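PDB 3WFI: 2-dehydropantoate 2-reductase from Enterococcus faecium, which probably interconverts D-mandelate and its 2-oxo acid with NAD(H), as a D-mandelate dehydrogenase belonging to the ketopantoate reductase family. Local coordinates for residues N179-I184 / E232-D237; V60-V65 / L87-S92; L17-S22 / S170-H175. All coordinates share one frame; numbering follows the deposited sequence.

Contact 1. Residues N179-I184 / E232-D237; sequences NIHYSI and EKIELD
In the helical C-terminal domain, His-181 and Tyr-182 on the first turn of helix 180-191 meet a short connector, residues 232-237, that links helix 214-231 to helix 238-246. The example illustrates how an irregular loop can be fixed by a few well-aimed side chains. Ile-234 divides its branches between the two aromatic residues. Its CD1 reaches His-181 CG at 3.5 Å, while Ile-234 CG1 lies over one face of the imidazole, 3.9 Å from the ring centroid and displaced toward the rim. With CG2 of Ile-234 anti to its own backbone N, the second branch is turned to Tyr-182, touching CD1 of that ring at 4.1 Å.

The phenol is fitted more closely. Its CG is anti to the backbone N (chi1 -176°), on the side of the carbonyl carbon. CD2 of Leu-236 sits above one face, 3.9 Å from the Tyr-182 ring centroid and 16° off the normal, a CH-pi contact that bears on the tilt of the ring. At the edge and in the ring plane lies Glu-235 O, 3.4 Å from Tyr-182 CE1. Farther out, the Tyr-182 hydroxyl oxygen accepts a nearly straight hydrogen bond from Asp-237 N (3.0 Å, 169°), which fixes the position of the hydroxyl and ties the far end of the ring to the loop.

The carboxylate of Glu-232 is held by Tyr-185, Tyr-288 and a salt bridge to Lys-284. Lys-233, with positive phi, is the C-prime residue of a Schellman motif in which Ile-234 N bonds back to Ala-229 O, and at the other end Asp-237 uses OD1 to cap Glu-240 N of the next helix. The arrangement is thus a loop between two helices, running from a Schellman C-cap to an aspartate N-cap and packed on the opening turn of a third helix.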
ATOM      1  N   ASN B 179      18.300  27.473   2.509  1.00 25.64           N
ATOM      2  CA  ASN B 179      18.239  26.067   2.119  1.00 25.54           C
ATOM      3  C   ASN B 179      17.428  25.227   3.089  1.00 24.39           C
ATOM      4  O   ASN B 179      17.339  24.012   2.903  1.00 23.74           O
ATOM      5  CB  ASN B 179      19.654  25.518   1.991  1.00 27.24           C
ATOM      6  CG  ASN B 179      19.709  24.165   1.304  1.00 28.48           C
ATOM      7  OD1 ASN B 179      20.164  23.187   1.895  1.00 30.09           O
ATOM      8  ND2 ASN B 179      19.225  24.096   0.060  1.00 28.53           N
ATOM      9  N   ILE B 180      16.784  25.879   4.066  1.00 23.38           N
ATOM     10  CA  ILE B 180      16.040  25.188   5.136  1.00 23.36           C
ATOM     11  C   ILE B 180      14.834  24.449   4.550  1.00 21.99           C
ATOM     12  O   ILE B 180      14.563  23.309   4.909  1.00 22.19           O
ATOM     13  CB  ILE B 180      15.489  26.166   6.208  1.00 23.18           C
ATOM     14  CG1 ILE B 180      16.609  26.926   6.898  1.00 24.32           C
ATOM     15  CG2 ILE B 180      14.662  25.427   7.254  1.00 23.03           C
ATOM     16  CD1 ILE B 180      17.672  26.047   7.521  1.00 25.20           C
ATOM     17  N   HIS B 181      14.107  25.117   3.666  1.00 21.50           N
ATOM     18  CA  HIS B 181      12.843  24.592   3.154  1.00 21.87           C
ATOM     19  C   HIS B 181      13.145  23.336   2.326  1.00 21.51           C
ATOM     20  O   HIS B 181      12.491  22.298   2.465  1.00 21.86           O
ATOM     21  CB  HIS B 181      12.163  25.652   2.293  1.00 22.69           C
ATOM     22  CG  HIS B 181      10.696  25.440   2.095  1.00 22.72           C
ATOM     23  ND1 HIS B 181      10.025  24.310   2.517  1.00 23.11           N
ATOM     24  CD2 HIS B 181       9.774  26.224   1.492  1.00 22.82           C
ATOM     25  CE1 HIS B 181       8.749  24.418   2.192  1.00 22.93           C
ATOM     26  NE2 HIS B 181       8.573  25.566   1.560  1.00 23.07           N
ATOM     27  N   TYR B 182      14.164  23.446   1.478  1.00 21.72           N
ATOM     28  CA  TYR B 182      14.628  22.336   0.663  1.00 21.58           C
ATOM     29  C   TYR B 182      15.040  21.173   1.536  1.00 21.78           C
ATOM     30  O   TYR B 182      14.629  20.046   1.277  1.00 20.62           O
ATOM     31  CB  TYR B 182      15.817  22.758  -0.194  1.00 22.28           C
ATOM     32  CG  TYR B 182      16.316  21.687  -1.160  1.00 21.54           C
ATOM     33  CD1 TYR B 182      16.000  21.736  -2.507  1.00 21.47           C
ATOM     34  CD2 TYR B 182      17.123  20.637  -0.715  1.00 22.26           C
ATOM     35  CE1 TYR B 182      16.478  20.784  -3.389  1.00 21.78           C
ATOM     36  CE2 TYR B 182      17.600  19.663  -1.583  1.00 22.35           C
ATOM     37  CZ  TYR B 182      17.273  19.743  -2.927  1.00 22.32           C
ATOM     38  OH  TYR B 182      17.724  18.775  -3.792  1.00 22.59           O
ATOM     39  N   SER B 183      15.836  21.441   2.575  1.00 22.51           N
ATOM     40  CA  SER B 183      16.396  20.368   3.385  1.00 23.28           C
ATOM     41  C   SER B 183      15.310  19.686   4.213  1.00 22.42           C
ATOM     42  O   SER B 183      15.383  18.480   4.470  1.00 22.72           O
ATOM     43  CB  SER B 183      17.567  20.852   4.266  1.00 24.42           C
ATOM     44  OG  SER B 183      17.154  21.019   5.600  1.00 26.97           O
ATOM     45  N   ILE B 184      14.277  20.444   4.585  1.00 22.13           N
ATOM     46  CA  ILE B 184      13.121  19.898   5.289  1.00 22.08           C
ATOM     47  C   ILE B 184      12.324  18.951   4.347  1.00 21.27           C
ATOM     48  O   ILE B 184      11.845  17.891   4.770  1.00 21.65           O
ATOM     49  CB  ILE B 184      12.170  21.018   5.829  1.00 23.20           C
ATOM     50  CG1 ILE B 184      12.790  21.929   6.899  1.00 24.10           C
ATOM     51  CG2 ILE B 184      10.852  20.438   6.349  1.00 23.77           C
ATOM     52  CD1 ILE B 184      14.184  21.645   7.394  1.00 24.97           C
ATOM     53  N   GLU B 232       5.254  24.644  -4.567  1.00 21.68           N
ATOM     54  CA  GLU B 232       5.700  25.592  -3.542  1.00 22.66           C
ATOM     55  C   GLU B 232       7.102  26.181  -3.844  1.00 23.72           C
ATOM     56  O   GLU B 232       7.778  26.665  -2.946  1.00 24.58           O
ATOM     57  CB  GLU B 232       5.657  24.911  -2.174  1.00 21.84           C
ATOM     58  CG  GLU B 232       4.256  24.401  -1.853  1.00 21.35           C
ATOM     59  CD  GLU B 232       4.160  23.535  -0.627  1.00 21.11           C
ATOM     60  OE1 GLU B 232       5.203  23.057  -0.123  1.00 20.65           O
ATOM     61  OE2 GLU B 232       3.013  23.314  -0.173  1.00 20.60           O
ATOM     62  N   LYS B 233       7.502  26.147  -5.118  1.00 24.84           N
ATOM     63  CA  LYS B 233       8.726  26.784  -5.608  1.00 26.67           C
ATOM     64  C   LYS B 233       9.981  26.153  -5.042  1.00 26.55           C
ATOM     65  O   LYS B 233      11.008  26.818  -4.930  1.00 25.92           O
ATOM     66  CB  LYS B 233       8.736  28.296  -5.315  1.00 28.77           C
ATOM     67  CG  LYS B 233       7.443  29.022  -5.658  1.00 30.00           C
ATOM     68  CD  LYS B 233       7.082  28.859  -7.121  1.00 33.45           C
ATOM     69  CE  LYS B 233       5.812  29.633  -7.480  1.00 34.89           C
ATOM     70  NZ  LYS B 233       5.212  29.074  -8.720  1.00 35.60           N
ATOM     71  N   ILE B 234       9.901  24.870  -4.706  1.00 24.79           N
ATOM     72  CA  ILE B 234      11.052  24.131  -4.235  1.00 25.46           C
ATOM     73  C   ILE B 234      11.333  23.010  -5.235  1.00 25.64           C
ATOM     74  O   ILE B 234      10.504  22.125  -5.431  1.00 24.97           O
ATOM     75  CB  ILE B 234      10.784  23.506  -2.854  1.00 24.55           C
ATOM     76  CG1 ILE B 234      10.570  24.607  -1.780  1.00 25.15           C
ATOM     77  CG2 ILE B 234      11.937  22.565  -2.500  1.00 24.50           C
ATOM     78  CD1 ILE B 234      11.850  25.202  -1.218  1.00 25.40           C
ATOM     79  N   GLU B 235      12.499  23.048  -5.860  1.00 26.70           N
ATOM     80  CA  GLU B 235      12.826  22.116  -6.923  1.00 27.78           C
ATOM     81  C   GLU B 235      13.821  21.078  -6.433  1.00 26.30           C
ATOM     82  O   GLU B 235      15.025  21.298  -6.440  1.00 25.16           O
ATOM     83  CB  GLU B 235      13.324  22.907  -8.129  1.00 31.51           C
ATOM     84  CG  GLU B 235      13.496  22.068  -9.375  1.00 35.69           C
ATOM     85  CD  GLU B 235      13.973  22.873 -10.584  1.00 40.10           C
ATOM     86  OE1 GLU B 235      14.126  24.114 -10.478  1.00 45.49           O
ATOM     87  OE2 GLU B 235      14.176  22.260 -11.652  1.00 43.78           O
ATOM     88  N   LEU B 236      13.304  19.939  -5.972  1.00 25.50           N
ATOM     89  CA  LEU B 236      14.155  18.868  -5.451  1.00 24.40           C
ATOM     90  C   LEU B 236      14.970  18.207  -6.550  1.00 24.01           C
ATOM     91  O   LEU B 236      14.484  18.001  -7.650  1.00 24.64           O
ATOM     92  CB  LEU B 236      13.322  17.796  -4.739  1.00 23.90           C
ATOM     93  CG  LEU B 236      12.530  18.240  -3.502  1.00 23.20           C
ATOM     94  CD1 LEU B 236      11.732  17.075  -2.944  1.00 22.96           C
ATOM     95  CD2 LEU B 236      13.460  18.809  -2.452  1.00 23.63           C
ATOM     96  N   ASP B 237      16.223  17.899  -6.246  1.00 23.66           N
ATOM     97  CA  ASP B 237      17.042  17.022  -7.086  1.00 22.61           C
ATOM     98  C   ASP B 237      16.582  15.598  -6.815  1.00 20.99           C
ATOM     99  O   ASP B 237      17.065  14.937  -5.897  1.00 20.06           O
ATOM    100  CB  ASP B 237      18.524  17.227  -6.730  1.00 23.51           C
ATOM    101  CG  ASP B 237      19.476  16.419  -7.607  1.00 24.44           C
ATOM    102  OD1 ASP B 237      19.099  15.367  -8.157  1.00 24.71           O
ATOM    103  OD2 ASP B 237      20.632  16.838  -7.725  1.00 25.55           O
TER

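Contact 2. Residues V60-V65 / L87-S92; sequences VLQSEV and LQDIQS
Asp-89, Val-65 and Gln-62 carry this contact within the Rossmann domain, where the turn that leaves edge strand 59-61 meets the C-terminal end of helix 80-90. A polar bond and an apolar contact lie side by side here.

Asp-89 supplies the helix half of the polar bond. Its OD2 accepts a hydrogen bond from Gln-62 NE2 at 2.8 Å, with an N-H...O angle of 158°. The donor uses the anti side of the carboxylate oxygen, somewhat out of the carboxylate plane, whereas that oxygen lies almost in the plane of the glutamine amide. The planes of the two groups are 74° apart. In Gln-62 chi2 is anti (-179°), carrying CD away from CB, and CG itself is 3.2 Å from the same OD2 of Asp-89. Lower down, CB of Asp-89 rests against Gln-62 O, also at 3.2 Å. A long, weak ion pair to Lys-85 lies at the other carboxylate oxygen, OD1.

Gln-62 occupies the second position of a type I turn closed by Glu-64 N to Leu-61 O, and its backbone bonds to Asp-30 of the neighbouring strand. Since Asp-30 and Gln-82 are NAD-binding residues, each with its side chain about 6 Å from that of Gln-62, the bonded pair lies close to the cofactor-binding residues, consistent with a second-shell position.

Val-65 forms the apolar part. Its CG1 meets the CG2 branch of Ile-90 at 4.2 Å; Ile-90 and Gln-62 both also touch Ile-29 on strand 25-30, so this apolar contact is continuous with the side chains of the sheet. The other methyl, Val-65 CG2, lies against the backbone and side chains of residues 89-92, 3.4 Å from Asp-89 O and 3.3 Å from Ser-92 OG.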
ATOM      1  N   VAL B  60       1.852  29.867  31.518  1.00 25.47           N
ATOM      2  CA  VAL B  60       0.446  29.503  31.578  1.00 25.25           C
ATOM      3  C   VAL B  60       0.231  28.108  30.994  1.00 25.54           C
ATOM      4  O   VAL B  60       0.923  27.700  30.049  1.00 24.29           O
ATOM      5  CB  VAL B  60      -0.436  30.517  30.828  1.00 25.10           C
ATOM      6  CG1 VAL B  60      -0.595  31.781  31.658  1.00 26.05           C
ATOM      7  CG2 VAL B  60       0.150  30.861  29.469  1.00 24.53           C
ATOM      8  N   LEU B  61      -0.709  27.380  31.586  1.00 26.39           N
ATOM      9  CA  LEU B  61      -1.275  26.191  30.950  1.00 27.79           C
ATOM     10  C   LEU B  61      -1.815  26.601  29.592  1.00 26.47           C
ATOM     11  O   LEU B  61      -2.430  27.650  29.458  1.00 25.87           O
ATOM     12  CB  LEU B  61      -2.439  25.593  31.772  1.00 30.00           C
ATOM     13  CG  LEU B  61      -2.313  24.185  32.372  1.00 32.08           C
ATOM     14  CD1 LEU B  61      -3.649  23.791  32.987  1.00 32.99           C
ATOM     15  CD2 LEU B  61      -1.871  23.163  31.333  1.00 31.84           C
ATOM     16  N   GLN B  62      -1.622  25.756  28.594  1.00 26.41           N
ATOM     17  CA  GLN B  62      -1.970  26.135  27.225  1.00 25.78           C
ATOM     18  C   GLN B  62      -3.438  26.508  26.990  1.00 25.61           C
ATOM     19  O   GLN B  62      -3.744  27.356  26.157  1.00 24.25           O
ATOM     20  CB  GLN B  62      -1.472  25.084  26.232  1.00 26.55           C
ATOM     21  CG  GLN B  62      -2.441  23.993  25.860  1.00 26.62           C
ATOM     22  CD  GLN B  62      -1.823  23.004  24.887  1.00 26.82           C
ATOM     23  OE1 GLN B  62      -0.726  22.512  25.110  1.00 26.15           O
ATOM     24  NE2 GLN B  62      -2.523  22.724  23.791  1.00 26.85           N
ATOM     25  N   SER B  63      -4.316  25.913  27.783  1.00 26.16           N
ATOM     26  CA  SER B  63      -5.743  26.198  27.741  1.00 26.91           C
ATOM     27  C   SER B  63      -6.170  27.407  28.577  1.00 27.99           C
ATOM     28  O   SER B  63      -7.365  27.693  28.668  1.00 26.09           O
ATOM     29  CB  SER B  63      -6.506  24.967  28.228  1.00 27.45           C
ATOM     30  OG  SER B  63      -6.102  24.620  29.540  1.00 27.51           O
ATOM     31  N   GLU B  64      -5.203  28.117  29.169  1.00 27.83           N
ATOM     32  CA  GLU B  64      -5.485  29.200  30.103  1.00 29.45           C
ATOM     33  C   GLU B  64      -4.681  30.469  29.778  1.00 30.35           C
ATOM     34  O   GLU B  64      -4.036  31.033  30.657  1.00 29.55           O
ATOM     35  CB  GLU B  64      -5.224  28.707  31.541  1.00 30.28           C
ATOM     36  CG  GLU B  64      -6.106  27.520  31.936  1.00 30.48           C
ATOM     37  CD  GLU B  64      -5.861  27.001  33.343  1.00 32.01           C
ATOM     38  OE1 GLU B  64      -4.835  27.367  33.961  1.00 33.15           O
ATOM     39  OE2 GLU B  64      -6.701  26.209  33.832  1.00 31.23           O
ATOM     40  N   VAL B  65      -4.745  30.919  28.517  1.00 30.17           N
ATOM     41  CA  VAL B  65      -3.988  32.098  28.065  1.00 31.26           C
ATOM     42  C   VAL B  65      -4.771  33.424  27.974  1.00 32.65           C
ATOM     43  O   VAL B  65      -4.236  34.411  27.468  1.00 33.20           O
ATOM     44  CB  VAL B  65      -3.370  31.889  26.657  1.00 30.84           C
ATOM     45  CG1 VAL B  65      -2.562  30.602  26.566  1.00 30.25           C
ATOM     46  CG2 VAL B  65      -4.459  31.916  25.602  1.00 31.34           C
ATOM     47  N   LEU B  87      -2.074  25.728  18.782  1.00 20.89           N
ATOM     48  CA  LEU B  87      -2.442  26.968  18.089  1.00 22.11           C
ATOM     49  C   LEU B  87      -3.861  27.400  18.410  1.00 22.98           C
ATOM     50  O   LEU B  87      -4.091  28.578  18.681  1.00 22.37           O
ATOM     51  CB  LEU B  87      -2.260  26.825  16.576  1.00 22.37           C
ATOM     52  CG  LEU B  87      -0.785  26.746  16.157  1.00 22.42           C
ATOM     53  CD1 LEU B  87      -0.668  26.331  14.697  1.00 23.73           C
ATOM     54  CD2 LEU B  87      -0.082  28.065  16.402  1.00 23.10           C
ATOM     55  N   GLN B  88      -4.800  26.450  18.391  1.00 23.64           N
ATOM     56  CA  GLN B  88      -6.186  26.727  18.753  1.00 25.19           C
ATOM     57  C   GLN B  88      -6.252  27.314  20.154  1.00 24.21           C
ATOM     58  O   GLN B  88      -6.926  28.305  20.379  1.00 24.64           O
ATOM     59  CB  GLN B  88      -7.053  25.447  18.690  1.00 26.67           C
ATOM     60  CG  GLN B  88      -7.482  25.050  17.278  1.00 28.41           C
ATOM     61  CD  GLN B  88      -8.113  23.653  17.201  1.00 30.13           C
ATOM     62  OE1 GLN B  88      -8.213  22.937  18.201  1.00 31.24           O
ATOM     63  NE2 GLN B  88      -8.515  23.257  15.997  1.00 30.12           N
ATOM     64  N   ASP B  89      -5.545  26.689  21.088  1.00 24.04           N
ATOM     65  CA  ASP B  89      -5.515  27.158  22.471  1.00 24.19           C
ATOM     66  C   ASP B  89      -4.872  28.532  22.671  1.00 22.87           C
ATOM     67  O   ASP B  89      -5.273  29.258  23.569  1.00 24.26           O
ATOM     68  CB  ASP B  89      -4.788  26.150  23.363  1.00 24.71           C
ATOM     69  CG  ASP B  89      -5.630  24.924  23.664  1.00 26.24           C
ATOM     70  OD1 ASP B  89      -6.859  24.983  23.479  1.00 27.12           O
ATOM     71  OD2 ASP B  89      -5.054  23.904  24.084  1.00 26.71           O
ATOM     72  N   ILE B  90      -3.864  28.882  21.881  1.00 21.22           N
ATOM     73  CA  ILE B  90      -3.128  30.131  22.117  1.00 20.81           C
ATOM     74  C   ILE B  90      -3.495  31.262  21.161  1.00 21.99           C
ATOM     75  O   ILE B  90      -2.854  32.322  21.200  1.00 21.46           O
ATOM     76  CB  ILE B  90      -1.596  29.913  22.098  1.00 20.20           C
ATOM     77  CG1 ILE B  90      -1.076  29.641  20.680  1.00 19.20           C
ATOM     78  CG2 ILE B  90      -1.211  28.792  23.052  1.00 20.73           C
ATOM     79  CD1 ILE B  90       0.432  29.513  20.589  1.00 19.24           C
ATOM     80  N   GLN B  91      -4.508  31.056  20.308  1.00 22.49           N
ATOM     81  CA  GLN B  91      -4.774  31.986  19.202  1.00 23.10           C
ATOM     82  C   GLN B  91      -5.136  33.396  19.634  1.00 22.81           C
ATOM     83  O   GLN B  91      -4.971  34.330  18.856  1.00 21.22           O
ATOM     84  CB  GLN B  91      -5.865  31.447  18.259  1.00 25.07           C
ATOM     85  CG  GLN B  91      -7.223  31.257  18.911  1.00 27.24           C
ATOM     86  CD  GLN B  91      -8.185  30.519  18.007  1.00 28.61           C
ATOM     87  OE1 GLN B  91      -8.631  29.408  18.319  1.00 30.73           O
ATOM     88  NE2 GLN B  91      -8.491  31.118  16.875  1.00 28.64           N
ATOM     89  N   SER B  92      -5.608  33.563  20.870  1.00 22.65           N
ATOM     90  CA  SER B  92      -5.889  34.900  21.403  1.00 23.11           C
ATOM     91  C   SER B  92      -4.635  35.794  21.564  1.00 22.06           C
ATOM     92  O   SER B  92      -4.755  36.999  21.724  1.00 21.32           O
ATOM     93  CB  SER B  92      -6.630  34.805  22.745  1.00 23.77           C
ATOM     94  OG  SER B  92      -5.762  34.360  23.781  1.00 25.25           O
TER

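Contact 3. Residues L17-S22 / S170-H175; sequences LMLHQS and SGLNAH
The backbones approach most closely at Leu-19 and Ser-170, whose CA atoms are 5.2 Å apart, where the last turn of Rossmann helix 10-21 passes the loop leading from helix 157-168 into edge strand 174-176. Gly-171 adopts positive phi (86°) as the loop goes by.

A bound water and an apolar patch both join the two segments here. The Met-18 side chain bends at chi3 (76°), which places CE 3.4 Å from Gly-171 O, while its SD meets Leu-172 CD2 at 3.7 Å. The other methyl of Leu-172, CD1, touches Leu-19 CG at 4.1 Å; these two leucines cross at about a right angle and share Leu-167 of helix 157-168 as a neighbour. Leu-19 also reaches back with CD2 to Ser-170 OG at 3.5 Å, so the loop is gripped by two consecutive helix residues. Beyond it, Leu-172 O is bonded by Trp-129 NE1, and strand 174-176 pairs with strand 147-151.

At the helix end a water joins the segments through three hydrogen bonds. It donates to Met-18 O at 2.7 Å, which also receives a weak helical bond from Ser-22 N, and to Ser-170 O at 2.9 Å; with both protons so engaged, it accepts from Ser-22 OG at 2.6 Å.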
ATOM      1  N   LEU B  17      14.628  30.935  28.598  1.00 23.88           N
ATOM      2  CA  LEU B  17      15.616  31.453  29.535  1.00 23.73           C
ATOM      3  C   LEU B  17      16.604  32.410  28.870  1.00 23.38           C
ATOM      4  O   LEU B  17      16.846  33.523  29.369  1.00 22.86           O
ATOM      5  CB  LEU B  17      16.383  30.306  30.174  1.00 24.62           C
ATOM      6  CG  LEU B  17      17.343  30.754  31.272  1.00 25.77           C
ATOM      7  CD1 LEU B  17      16.586  31.396  32.429  1.00 26.58           C
ATOM      8  CD2 LEU B  17      18.162  29.562  31.751  1.00 27.02           C
ATOM      9  N   MET B  18      17.173  31.984  27.746  1.00 22.44           N
ATOM     10  CA  MET B  18      18.181  32.787  27.077  1.00 22.04           C
ATOM     11  C   MET B  18      17.574  34.107  26.574  1.00 21.16           C
ATOM     12  O   MET B  18      18.161  35.174  26.760  1.00 19.47           O
ATOM     13  CB  MET B  18      18.844  32.004  25.959  1.00 22.44           C
ATOM     14  CG  MET B  18      19.703  30.872  26.492  1.00 23.75           C
ATOM     15  SD  MET B  18      20.366  29.806  25.219  1.00 24.64           S
ATOM     16  CE  MET B  18      21.688  30.807  24.552  1.00 24.54           C
ATOM     17  N   LEU B  19      16.383  34.036  25.997  1.00 21.20           N
ATOM     18  CA  LEU B  19      15.676  35.233  25.532  1.00 21.69           C
ATOM     19  C   LEU B  19      15.326  36.198  26.662  1.00 23.45           C
ATOM     20  O   LEU B  19      15.399  37.417  26.498  1.00 25.14           O
ATOM     21  CB  LEU B  19      14.402  34.840  24.779  1.00 21.30           C
ATOM     22  CG  LEU B  19      14.669  34.273  23.386  1.00 21.21           C
ATOM     23  CD1 LEU B  19      13.455  33.514  22.869  1.00 21.14           C
ATOM     24  CD2 LEU B  19      15.072  35.382  22.419  1.00 21.56           C
ATOM     25  N   HIS B  20      14.909  35.646  27.790  1.00 25.34           N
ATOM     26  CA  HIS B  20      14.594  36.421  28.979  1.00 27.88           C
ATOM     27  C   HIS B  20      15.821  37.160  29.499  1.00 29.40           C
ATOM     28  O   HIS B  20      15.760  38.371  29.746  1.00 29.92           O
ATOM     29  CB  HIS B  20      14.056  35.500  30.064  1.00 28.33           C
ATOM     30  CG  HIS B  20      13.974  36.150  31.404  1.00 30.46           C
ATOM     31  ND1 HIS B  20      14.915  35.935  32.387  1.00 31.62           N
ATOM     32  CD2 HIS B  20      13.085  37.028  31.917  1.00 31.10           C
ATOM     33  CE1 HIS B  20      14.599  36.640  33.456  1.00 32.71           C
ATOM     34  NE2 HIS B  20      13.492  37.312  33.198  1.00 32.67           N
ATOM     35  N   GLN B  21      16.923  36.434  29.645  1.00 31.10           N
ATOM     36  CA  GLN B  21      18.170  37.005  30.167  1.00 34.73           C
ATOM     37  C   GLN B  21      18.614  38.265  29.426  1.00 36.58           C
ATOM     38  O   GLN B  21      19.210  39.157  30.033  1.00 39.29           O
ATOM     39  CB  GLN B  21      19.326  35.998  30.114  1.00 35.85           C
ATOM     40  CG  GLN B  21      19.319  34.846  31.100  1.00 38.14           C
ATOM     41  CD  GLN B  21      20.543  33.973  30.915  1.00 40.42           C
ATOM     42  OE1 GLN B  21      20.508  32.992  30.181  1.00 43.63           O
ATOM     43  NE2 GLN B  21      21.648  34.353  31.543  1.00 43.59           N
ATOM     44  N   SER B  22      18.345  38.329  28.124  1.00 36.44           N
ATOM     45  CA  SER B  22      18.779  39.450  27.286  1.00 37.20           C
ATOM     46  C   SER B  22      17.771  40.606  27.224  1.00 37.15           C
ATOM     47  O   SER B  22      17.967  41.564  26.469  1.00 36.47           O
ATOM     48  CB  SER B  22      19.075  38.955  25.872  1.00 38.17           C
ATOM     49  OG  SER B  22      20.084  37.948  25.905  1.00 42.36           O
ATOM     50  N   SER B 170      20.460  37.136  22.028  1.00 26.16           N
ATOM     51  CA  SER B 170      20.246  36.369  23.239  1.00 26.75           C
ATOM     52  C   SER B 170      21.168  35.151  23.339  1.00 27.21           C
ATOM     53  O   SER B 170      20.979  34.297  24.204  1.00 28.83           O
ATOM     54  CB  SER B 170      18.773  35.967  23.353  1.00 27.53           C
ATOM     55  OG  SER B 170      17.948  37.123  23.439  1.00 26.85           O
ATOM     56  N   GLY B 171      22.177  35.088  22.469  1.00 27.18           N
ATOM     57  CA  GLY B 171      23.207  34.062  22.521  1.00 26.43           C
ATOM     58  C   GLY B 171      22.858  32.777  21.804  1.00 26.31           C
ATOM     59  O   GLY B 171      23.563  31.778  21.948  1.00 24.94           O
ATOM     60  N   LEU B 172      21.771  32.798  21.028  1.00 24.82           N
ATOM     61  CA  LEU B 172      21.261  31.605  20.370  1.00 24.51           C
ATOM     62  C   LEU B 172      21.972  31.281  19.063  1.00 24.86           C
ATOM     63  O   LEU B 172      21.726  30.228  18.473  1.00 24.46           O
ATOM     64  CB  LEU B 172      19.751  31.724  20.130  1.00 24.58           C
ATOM     65  CG  LEU B 172      18.898  31.672  21.395  1.00 24.40           C
ATOM     66  CD1 LEU B 172      17.514  32.266  21.145  1.00 24.52           C
ATOM     67  CD2 LEU B 172      18.808  30.243  21.929  1.00 25.24           C
ATOM     68  N   ASN B 173      22.859  32.169  18.611  1.00 25.15           N
ATOM     69  CA  ASN B 173      23.694  31.889  17.448  1.00 25.79           C
ATOM     70  C   ASN B 173      22.854  31.513  16.225  1.00 24.95           C
ATOM     71  O   ASN B 173      23.046  30.460  15.605  1.00 24.92           O
ATOM     72  CB  ASN B 173      24.708  30.788  17.795  1.00 27.09           C
ATOM     73  CG  ASN B 173      25.758  30.587  16.718  1.00 28.14           C
ATOM     74  OD1 ASN B 173      26.018  31.473  15.913  1.00 29.84           O
ATOM     75  ND2 ASN B 173      26.385  29.412  16.720  1.00 28.79           N
ATOM     76  N   ALA B 174      21.915  32.399  15.892  1.00 23.99           N
ATOM     77  CA  ALA B 174      20.950  32.158  14.830  1.00 23.45           C
ATOM     78  C   ALA B 174      21.427  32.755  13.519  1.00 24.04           C
ATOM     79  O   ALA B 174      22.079  33.799  13.511  1.00 25.37           O
ATOM     80  CB  ALA B 174      19.588  32.744  15.210  1.00 22.78           C
ATOM     81  N   HIS B 175      21.083  32.103  12.409  1.00 23.94           N
ATOM     82  CA  HIS B 175      21.453  32.584  11.079  1.00 24.51           C
ATOM     83  C   HIS B 175      20.371  32.311  10.059  1.00 23.43           C
ATOM     84  O   HIS B 175      19.671  31.298  10.131  1.00 21.96           O
ATOM     85  CB  HIS B 175      22.737  31.906  10.593  1.00 26.36           C
ATOM     86  CG  HIS B 175      23.873  32.027  11.554  1.00 27.70           C
ATOM     87  ND1 HIS B 175      24.281  30.979  12.343  1.00 29.67           N
ATOM     88  CD2 HIS B 175      24.675  33.068  11.862  1.00 28.69           C
ATOM     89  CE1 HIS B 175      25.300  31.364  13.088  1.00 29.90           C
ATOM     90  NE2 HIS B 175      25.549  32.633  12.827  1.00 30.37           N
TER
HETATM   91  O   HOH W   1      20.808  35.626  26.788  1.00 29.83           O

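Overall arrangement
Along the chain, contact 2 is nested inside the long loop closed by contact 3, and contact 1 follows both. Contacts 2 and 3 both reach the large mixed sheet of the Rossmann domain: contact 2 at outermost strand 59-61, contact 3 at the loop leading into the other outermost strand, 174-176. Their centres are 24 Å apart. Contact 1 belongs to the helical C-terminal domain, and its centre lies 32 Å from that of contact 2 and 27 Å from that of contact 3, yet strand 174-176 is followed, after a short link, by helix 180-191. The two lobes are therefore joined in sequence where the sheet ends, with NAD-binding residues contributed from both.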